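Local coordinates for PfkB family carbohydrate kinase (Listeria grayi DSM 20601, PDB 4GM6), which probably acts as a sugar kinase of the PfkB family, transferring a phosphoryl group to a carbohydrate or related substrate, at residues 63-68 with 295-300; 69-74 with 299-304; 317-322 with 329-334. All coordinates share one frame; numbering follows the deposited sequence.

Contact 1 (63-68 with 295-300)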
loop_
_atom_site.group_PDB
_atom_site.type_symbol
_atom_site.label_atom_id
_atom_site.label_comp_id
_atom_site.label_asym_id
_atom_site.label_seq_id
_atom_site.Cartn_x
_atom_site.Cartn_y
_atom_site.Cartn_z
ATOM N N ALA C 63 30.961 -1.292 1.983
ATOM C CA ALA C 63 31.298 0.007 2.563
ATOM C C ALA C 63 30.271 0.443 3.604
ATOM O O ALA C 63 30.630 0.838 4.704
ATOM C CB ALA C 63 31.432 1.066 1.473
ATOM N N VAL C 64 28.992 0.389 3.248
ATOM C CA VAL C 64 27.939 0.758 4.191
ATOM C C VAL C 64 28.007 -0.108 5.456
ATOM O O VAL C 64 27.924 0.402 6.568
ATOM C CB VAL C 64 26.533 0.663 3.540
ATOM C CG1 VAL C 64 25.418 0.686 4.589
ATOM C CG2 VAL C 64 26.345 1.783 2.528
ATOM N N ASN C 65 28.149 -1.419 5.289
ATOM C CA ASN C 65 28.158 -2.308 6.441
ATOM C C ASN C 65 29.361 -2.051 7.351
ATOM O O ASN C 65 29.230 -2.109 8.577
ATOM C CB ASN C 65 28.089 -3.780 6.013
ATOM C CG ASN C 65 26.838 -4.099 5.220
ATOM O OD1 ASN C 65 25.817 -3.423 5.349
ATOM N ND2 ASN C 65 26.906 -5.148 4.407
ATOM N N LEU C 66 30.524 -1.754 6.765
ATOM C CA LEU C 66 31.705 -1.416 7.571
ATOM C C LEU C 66 31.420 -0.168 8.387
ATOM O O LEU C 66 31.740 -0.098 9.575
ATOM C CB LEU C 66 32.970 -1.205 6.706
ATOM C CG LEU C 66 33.680 -2.509 6.331
ATOM C CD1 LEU C 66 34.802 -2.296 5.326
ATOM C CD2 LEU C 66 34.197 -3.219 7.573
ATOM N N SER C 67 30.817 0.819 7.733
ATOM C CA SER C 67 30.506 2.079 8.384
ATOM C C SER C 67 29.516 1.872 9.532
ATOM O O SER C 67 29.546 2.590 10.533
ATOM C CB SER C 67 29.922 3.053 7.365
ATOM O OG SER C 67 29.521 4.257 7.990
ATOM N N LYS C 68 28.631 0.891 9.378
ATOM C CA LYS C 68 27.690 0.558 10.435
ATOM C C LYS C 68 28.462 0.122 11.670
ATOM O O LYS C 68 28.002 0.288 12.800
ATOM C CB LYS C 68 26.755 -0.569 9.996
ATOM C CG LYS C 68 25.589 -0.122 9.130
ATOM C CD LYS C 68 24.589 0.716 9.918
ATOM C CE LYS C 68 23.446 1.187 9.017
ATOM N NZ LYS C 68 23.717 2.487 8.327
ATOM N N TYR C 295 28.538 -10.615 5.390
ATOM C CA TYR C 295 29.583 -11.513 5.863
ATOM C C TYR C 295 30.938 -10.883 5.591
ATOM O O TYR C 295 31.780 -10.789 6.479
ATOM C CB TYR C 295 29.500 -12.870 5.166
ATOM C CG TYR C 295 30.456 -13.910 5.734
ATOM C CD1 TYR C 295 30.229 -14.482 6.986
ATOM C CD2 TYR C 295 31.576 -14.334 5.016
ATOM C CE1 TYR C 295 31.098 -15.429 7.513
ATOM C CE2 TYR C 295 32.451 -15.285 5.540
ATOM C CZ TYR C 295 32.208 -15.832 6.787
ATOM O OH TYR C 295 33.059 -16.799 7.310
ATOM N N THR C 296 31.144 -10.434 4.363
ATOM C CA THR C 296 32.451 -9.863 4.001
ATOM C C THR C 296 32.806 -8.701 4.923
ATOM O O THR C 296 33.927 -8.615 5.419
ATOM C CB THR C 296 32.497 -9.396 2.523
ATOM O OG1 THR C 296 32.443 -10.546 1.668
ATOM C CG2 THR C 296 33.798 -8.603 2.229
ATOM N N ALA C 297 31.852 -7.803 5.142
ATOM C CA ALA C 297 32.113 -6.626 5.969
ATOM C C ALA C 297 32.382 -7.031 7.411
ATOM O O ALA C 297 33.232 -6.444 8.093
ATOM C CB ALA C 297 30.948 -5.650 5.903
ATOM N N ALA C 298 31.664 -8.045 7.882
ATOM C CA ALA C 298 31.836 -8.475 9.274
ATOM C C ALA C 298 33.217 -9.102 9.466
ATOM O O ALA C 298 33.876 -8.879 10.480
ATOM C CB ALA C 298 30.745 -9.448 9.680
ATOM N N VAL C 299 33.655 -9.883 8.483
ATOM C CA VAL C 299 34.948 -10.533 8.583
ATOM C C VAL C 299 36.029 -9.471 8.621
ATOM O O VAL C 299 36.927 -9.531 9.458
ATOM C CB VAL C 299 35.230 -11.499 7.419
ATOM C CG1 VAL C 299 36.719 -11.875 7.401
ATOM C CG2 VAL C 299 34.355 -12.737 7.535
ATOM N N LEU C 300 35.934 -8.500 7.715
ATOM C CA LEU C 300 36.913 -7.416 7.662
ATOM C C LEU C 300 36.917 -6.676 9.002
ATOM O O LEU C 300 37.966 -6.365 9.541
ATOM C CB LEU C 300 36.654 -6.462 6.473
ATOM C CG LEU C 300 36.973 -6.978 5.051
ATOM C CD1 LEU C 300 36.491 -6.039 3.944
ATOM C CD2 LEU C 300 38.460 -7.270 4.850
#
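In the ribokinase-like fold of the PfkB kinases, helices pack side by side against a central sheet, and here Asn65 and Leu66 of helix 58-68 meet Ala297 of helix 291-304. The second helix begins at the GXGD motif of PfkB kinases (Gly-Gly-Gly-Asp here), whose Asp is the catalytic base in relatives; Asp293 probably occupies that place. The two short segments cross at -44°, with their axes 8.6 Å apart at closest approach. Ala297 makes this closeness possible: its CA lies 5.5 Å from that of Leu66, and its methyl group points toward the first helix. There CB of Ala297 sits 3.4 Å from CB of Asn65, a snug carbon-to-carbon fit with little slack. A second neighbour of the same methyl is CG of Leu66, 4.2 Å from Ala297 CB, so the alanine is seated in the angle between two successive side chains. Asn65 holds its CG beside the backbone N (chi1 -60°), which turns the amide away from the methyl, so that CB alone touches it. The amide itself serves other parts of the chain: OD1 accepts the backbone N-H of Asn331, while ND2 makes a weak hydrogen bond to the carbonyl of Asp293, one turn before Ala297. Across the interface itself no hydrogen bond forms, and the grip is purely one of packing. Farther along helix 291-304, Leu300 continues the apolar seam, and its side chain also rests on His155 of strand 153-157. Leu66 covers the step between Ala297 and Leu300 with a single branch: CD2 lies 4.2 Å from Leu300 CB and presses to 3.4 Å from the carbonyl O of Ala297.

Contact 2 (69-74 with 299-304)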
loop_
_atom_site.group_PDB
_atom_site.type_symbol
_atom_site.label_atom_id
_atom_site.label_comp_id
_atom_site.label_asym_id
_atom_site.label_seq_id
_atom_site.Cartn_x
_atom_site.Cartn_y
_atom_site.Cartn_z
ATOM N N LEU C 69 29.638 -0.448 11.440
ATOM C CA LEU C 69 30.449 -0.999 12.522
ATOM C C LEU C 69 31.536 -0.037 13.003
ATOM O O LEU C 69 32.444 -0.435 13.733
ATOM C CB LEU C 69 31.080 -2.320 12.083
ATOM C CG LEU C 69 30.069 -3.422 11.765
ATOM C CD1 LEU C 69 30.744 -4.590 11.070
ATOM C CD2 LEU C 69 29.392 -3.879 13.039
ATOM N N GLY C 70 31.448 1.222 12.594
ATOM C CA GLY C 70 32.365 2.240 13.104
ATOM C C GLY C 70 33.544 2.593 12.214
ATOM O O GLY C 70 34.318 3.479 12.545
ATOM N N HIS C 71 33.695 1.917 11.083
ATOM C CA HIS C 71 34.828 2.210 10.209
ATOM C C HIS C 71 34.501 3.297 9.182
ATOM O O HIS C 71 33.608 3.120 8.351
ATOM C CB HIS C 71 35.300 0.944 9.499
ATOM C CG HIS C 71 35.674 -0.168 10.429
ATOM N ND1 HIS C 71 36.924 -0.274 10.997
ATOM C CD2 HIS C 71 34.963 -1.226 10.884
ATOM C CE1 HIS C 71 36.966 -1.348 11.767
ATOM N NE2 HIS C 71 35.788 -1.943 11.715
ATOM N N PRO C 72 35.217 4.433 9.244
ATOM C CA PRO C 72 35.065 5.436 8.196
ATOM C C PRO C 72 35.430 4.800 6.865
ATOM O O PRO C 72 36.498 4.192 6.730
ATOM C CB PRO C 72 36.106 6.501 8.574
ATOM C CG PRO C 72 36.330 6.312 10.041
ATOM C CD PRO C 72 36.222 4.829 10.248
ATOM N N THR C 73 34.544 4.923 5.889
ATOM C CA THR C 73 34.763 4.321 4.585
ATOM C C THR C 73 34.590 5.347 3.470
ATOM O O THR C 73 33.976 6.407 3.668
ATOM C CB THR C 73 33.793 3.145 4.339
ATOM O OG1 THR C 73 32.441 3.591 4.515
ATOM C CG2 THR C 73 34.079 1.995 5.298
ATOM N N ARG C 74 35.131 5.016 2.302
ATOM C CA ARG C 74 35.043 5.855 1.120
ATOM C C ARG C 74 35.001 4.937 -0.092
ATOM O O ARG C 74 35.478 3.794 -0.044
ATOM C CB ARG C 74 36.270 6.753 1.021
ATOM C CG ARG C 74 37.531 5.990 0.647
ATOM C CD ARG C 74 38.751 6.884 0.706
ATOM N NE ARG C 74 38.831 7.631 1.961
ATOM C CZ ARG C 74 39.955 8.141 2.459
ATOM N NH1 ARG C 74 41.109 7.978 1.823
ATOM N NH2 ARG C 74 39.930 8.806 3.606
ATOM N N VAL C 299 33.655 -9.883 8.483
ATOM C CA VAL C 299 34.948 -10.533 8.583
ATOM C C VAL C 299 36.029 -9.471 8.621
ATOM O O VAL C 299 36.927 -9.531 9.458
ATOM C CB VAL C 299 35.230 -11.499 7.419
ATOM C CG1 VAL C 299 36.719 -11.875 7.401
ATOM C CG2 VAL C 299 34.355 -12.737 7.535
ATOM N N LEU C 300 35.934 -8.500 7.715
ATOM C CA LEU C 300 36.913 -7.416 7.662
ATOM C C LEU C 300 36.917 -6.676 9.002
ATOM O O LEU C 300 37.966 -6.365 9.541
ATOM C CB LEU C 300 36.654 -6.462 6.473
ATOM C CG LEU C 300 36.973 -6.978 5.051
ATOM C CD1 LEU C 300 36.491 -6.039 3.944
ATOM C CD2 LEU C 300 38.460 -7.270 4.850
ATOM N N HIS C 301 35.742 -6.422 9.563
ATOM C CA HIS C 301 35.685 -5.764 10.872
ATOM C C HIS C 301 36.525 -6.529 11.892
ATOM O O HIS C 301 37.289 -5.935 12.647
ATOM C CB HIS C 301 34.231 -5.603 11.357
ATOM C CG HIS C 301 34.112 -5.075 12.759
ATOM N ND1 HIS C 301 34.532 -3.812 13.118
ATOM C CD2 HIS C 301 33.615 -5.639 13.887
ATOM C CE1 HIS C 301 34.300 -3.620 14.405
ATOM N NE2 HIS C 301 33.743 -4.714 14.896
ATOM N N GLY C 302 36.402 -7.853 11.888
ATOM C CA GLY C 302 37.119 -8.693 12.841
ATOM C C GLY C 302 38.611 -8.689 12.568
ATOM O O GLY C 302 39.425 -8.677 13.491
ATOM N N ILE C 303 38.977 -8.708 11.292
ATOM C CA ILE C 303 40.387 -8.605 10.905
ATOM C C ILE C 303 40.981 -7.265 11.342
ATOM O O ILE C 303 42.115 -7.205 11.820
ATOM C CB ILE C 303 40.574 -8.793 9.383
ATOM C CG1 ILE C 303 40.276 -10.251 8.999
ATOM C CG2 ILE C 303 41.988 -8.385 8.962
ATOM C CD1 ILE C 303 40.179 -10.510 7.506
ATOM N N LEU C 304 40.201 -6.197 11.190
ATOM C CA LEU C 304 40.646 -4.849 11.542
ATOM C C LEU C 304 40.715 -4.599 13.044
ATOM O O LEU C 304 41.493 -3.764 13.497
ATOM C CB LEU C 304 39.726 -3.811 10.911
ATOM C CG LEU C 304 39.889 -3.614 9.411
ATOM C CD1 LEU C 304 38.705 -2.838 8.864
ATOM C CD2 LEU C 304 41.195 -2.897 9.121
#
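His71 and His301 meet through ring nitrogens, NE2 of His71 lying 2.7 Å from ND1 of His301 in a short hydrogen bond, 156° at the hydrogen. The rings touch rim to rim with their planes at 72°, so neither covers the face of the other. Each has an aliphatic lid instead. Leu304 sets CD1 over one face of His71, 4.0 Å from the ring centroid, and Leu69 lays CB over a face of His301 at 4.1 Å from its centroid, both CH-pi contacts. Leu69 also runs CD1 alongside the base of the second histidine, 3.6 Å from His301 CB. His301 swings off the helix toward the incoming chain because its chi1 of 174° sets CG opposite the backbone N. His71 is fixed at a second point, since its ND1 hydrogen-bonds to the carbonyl of Lys25. Trp307 meets the His301 ring nearly at right angles.

What delivers His71 here is a Schellman motif closing helix 58-68: His71 N bonds to Leu66 O and Gly70 N to Ser67 O, with Gly70 at positive phi as the C-prime residue. The turn lets the chain leave the helix and enter strand 73-79, part of the central sheet of the ribokinase-like fold.

On the loose side, Gly70 and Pro72 flank the histidine but face solvent and make no contact with 299-304. Leu69 lies between the two regimes, partly exposed although it also packs on Phe315 of helix 309-323.

Contact 3 (317-322 with 329-334)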
loop_
_atom_site.group_PDB
_atom_site.type_symbol
_atom_site.label_atom_id
_atom_site.label_comp_id
_atom_site.label_asym_id
_atom_site.label_seq_id
_atom_site.Cartn_x
_atom_site.Cartn_y
_atom_site.Cartn_z
ATOM N N THR C 317 29.361 -14.615 10.686
ATOM C CA THR C 317 28.261 -15.487 10.301
ATOM C C THR C 317 26.943 -14.999 10.914
ATOM O O THR C 317 25.893 -15.079 10.279
ATOM C CB THR C 317 28.526 -16.953 10.681
ATOM O OG1 THR C 317 29.815 -17.341 10.184
ATOM C CG2 THR C 317 27.455 -17.851 10.078
ATOM N N ALA C 318 27.000 -14.485 12.141
ATOM C CA ALA C 318 25.814 -13.929 12.784
ATOM C C ALA C 318 25.317 -12.697 12.040
ATOM O O ALA C 318 24.112 -12.511 11.844
ATOM C CB ALA C 318 26.109 -13.592 14.235
ATOM N N ALA C 319 26.243 -11.853 11.608
ATOM C CA ALA C 319 25.871 -10.639 10.886
ATOM C C ALA C 319 25.160 -10.986 9.594
ATOM O O ALA C 319 24.152 -10.374 9.225
ATOM C CB ALA C 319 27.118 -9.815 10.572
ATOM N N ALA C 320 25.726 -11.946 8.881
ATOM C CA ALA C 320 25.174 -12.388 7.606
ATOM C C ALA C 320 23.801 -13.017 7.816
ATOM O O ALA C 320 22.890 -12.832 7.010
ATOM C CB ALA C 320 26.121 -13.394 6.960
ATOM N N GLY C 321 23.658 -13.776 8.900
ATOM C CA GLY C 321 22.396 -14.447 9.174
ATOM C C GLY C 321 21.280 -13.449 9.395
ATOM O O GLY C 321 20.196 -13.575 8.817
ATOM N N LEU C 322 21.559 -12.443 10.221
ATOM C CA LEU C 322 20.590 -11.396 10.529
ATOM C C LEU C 322 20.189 -10.598 9.293
ATOM O O LEU C 322 19.032 -10.243 9.160
ATOM C CB LEU C 322 21.118 -10.462 11.630
ATOM C CG LEU C 322 21.177 -11.050 13.051
ATOM C CD1 LEU C 322 21.890 -10.085 13.984
ATOM C CD2 LEU C 322 19.794 -11.389 13.606
ATOM N N ASP C 329 19.641 -4.053 0.486
ATOM C CA ASP C 329 20.989 -4.572 0.239
ATOM C C ASP C 329 21.934 -4.461 1.415
ATOM O O ASP C 329 22.944 -5.146 1.457
ATOM C CB ASP C 329 21.632 -3.835 -0.934
ATOM C CG ASP C 329 21.340 -4.492 -2.251
ATOM O OD1 ASP C 329 20.160 -4.834 -2.499
ATOM O OD2 ASP C 329 22.305 -4.685 -3.028
ATOM N N ILE C 330 21.631 -3.593 2.361
ATOM C CA ILE C 330 22.581 -3.323 3.425
ATOM C C ILE C 330 22.100 -3.858 4.772
ATOM O O ILE C 330 20.905 -4.072 4.977
ATOM C CB ILE C 330 22.895 -1.815 3.510
ATOM C CG1 ILE C 330 21.621 -1.032 3.834
ATOM C CG2 ILE C 330 23.487 -1.324 2.189
ATOM C CD1 ILE C 330 21.410 -0.820 5.318
ATOM N N ASN C 331 23.049 -4.073 5.672
ATOM C CA ASN C 331 22.802 -4.629 6.998
ATOM C C ASN C 331 22.660 -3.481 7.979
ATOM O O ASN C 331 23.578 -2.686 8.131
ATOM C CB ASN C 331 23.979 -5.536 7.405
ATOM C CG ASN C 331 23.559 -6.671 8.323
ATOM O OD1 ASN C 331 22.367 -6.950 8.493
ATOM N ND2 ASN C 331 24.537 -7.355 8.894
ATOM N N PRO C 332 21.494 -3.371 8.638
ATOM C CA PRO C 332 21.182 -2.211 9.465
ATOM C C PRO C 332 21.642 -2.312 10.916
ATOM O O PRO C 332 21.451 -1.373 11.681
ATOM C CB PRO C 332 19.644 -2.169 9.425
ATOM C CG PRO C 332 19.254 -3.616 9.309
ATOM C CD PRO C 332 20.351 -4.291 8.514
ATOM N N PHE C 333 22.244 -3.429 11.302
ATOM C CA PHE C 333 22.473 -3.675 12.716
ATOM C C PHE C 333 23.783 -3.081 13.196
ATOM O O PHE C 333 24.782 -3.081 12.458
ATOM C CB PHE C 333 22.418 -5.180 13.000
ATOM C CG PHE C 333 21.158 -5.830 12.514
ATOM C CD1 PHE C 333 19.958 -5.637 13.180
ATOM C CD2 PHE C 333 21.165 -6.606 11.374
ATOM C CE1 PHE C 333 18.794 -6.221 12.718
ATOM C CE2 PHE C 333 20.007 -7.194 10.912
ATOM C CZ PHE C 333 18.826 -7.004 11.580
ATOM N N ASP C 334 23.789 -2.569 14.425
ATOM C CA ASP C 334 25.053 -2.169 15.033
ATOM C C ASP C 334 25.796 -3.366 15.617
ATOM O O ASP C 334 25.249 -4.478 15.726
ATOM C CB ASP C 334 24.882 -1.068 16.083
ATOM C CG ASP C 334 24.067 -1.511 17.270
ATOM O OD1 ASP C 334 23.937 -2.736 17.506
ATOM O OD2 ASP C 334 23.550 -0.616 17.969
#
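Asn331 is the first residue of 329-334 to reach helix 309-323, sending its ND2 3.1 Å from the carbonyl O of Ala319. The bond is bent, 136° at the hydrogen, and the donor stands 50° above the carbonyl plane, so the amide leans over the helix carbonyl from one side. The same amide nitrogen passes 3.9 Å from Ala319 CB. The side chain of Asn331 also packs on Ala294 of helix 291-304. Next comes Pro332, whose CG lies 3.9 Å above the centre of the Phe333 ring. Phe333 then turns its opposite face to Leu322, whose CB approaches to 3.5 Å from Phe333 CE2 while CD1 reaches over the ring. The phenyl ring is thus sandwiched between proline and leucine, and Lys121 of the second subunit packs on both Phe333 and Leu322. At Asp334 the chain leaves the contact: its side chain caps a backbone N just ahead, and OD1 also bonds Thr337 OG1. This is the loop between helices 309-323 and 335-344 of the ribokinase-like fold, ended by an N-cap at Asp334.

From the N terminus, helix 58-68 comes first, then its turn into strand 73-79. More than 220 residues later, helix 291-304 closes contact 1 with its middle and contact 2 with its C-terminal part. The two long loops interleave rather than nest, because 63-68 and 69-74 find their partners in the same order, with Val299 and Leu300 belonging to both partner segments. Contact 3 follows in series, a short closure over six intervening residues between helix 309-323 and the loop behind it. That loop nevertheless returns to the start: Ile330 packs on Val64, and Tyr295 touches Thr317, tying contact 3 to contact 1. N-terminal helix, C-terminal helices and the sheet at strand 73-79 are thereby joined.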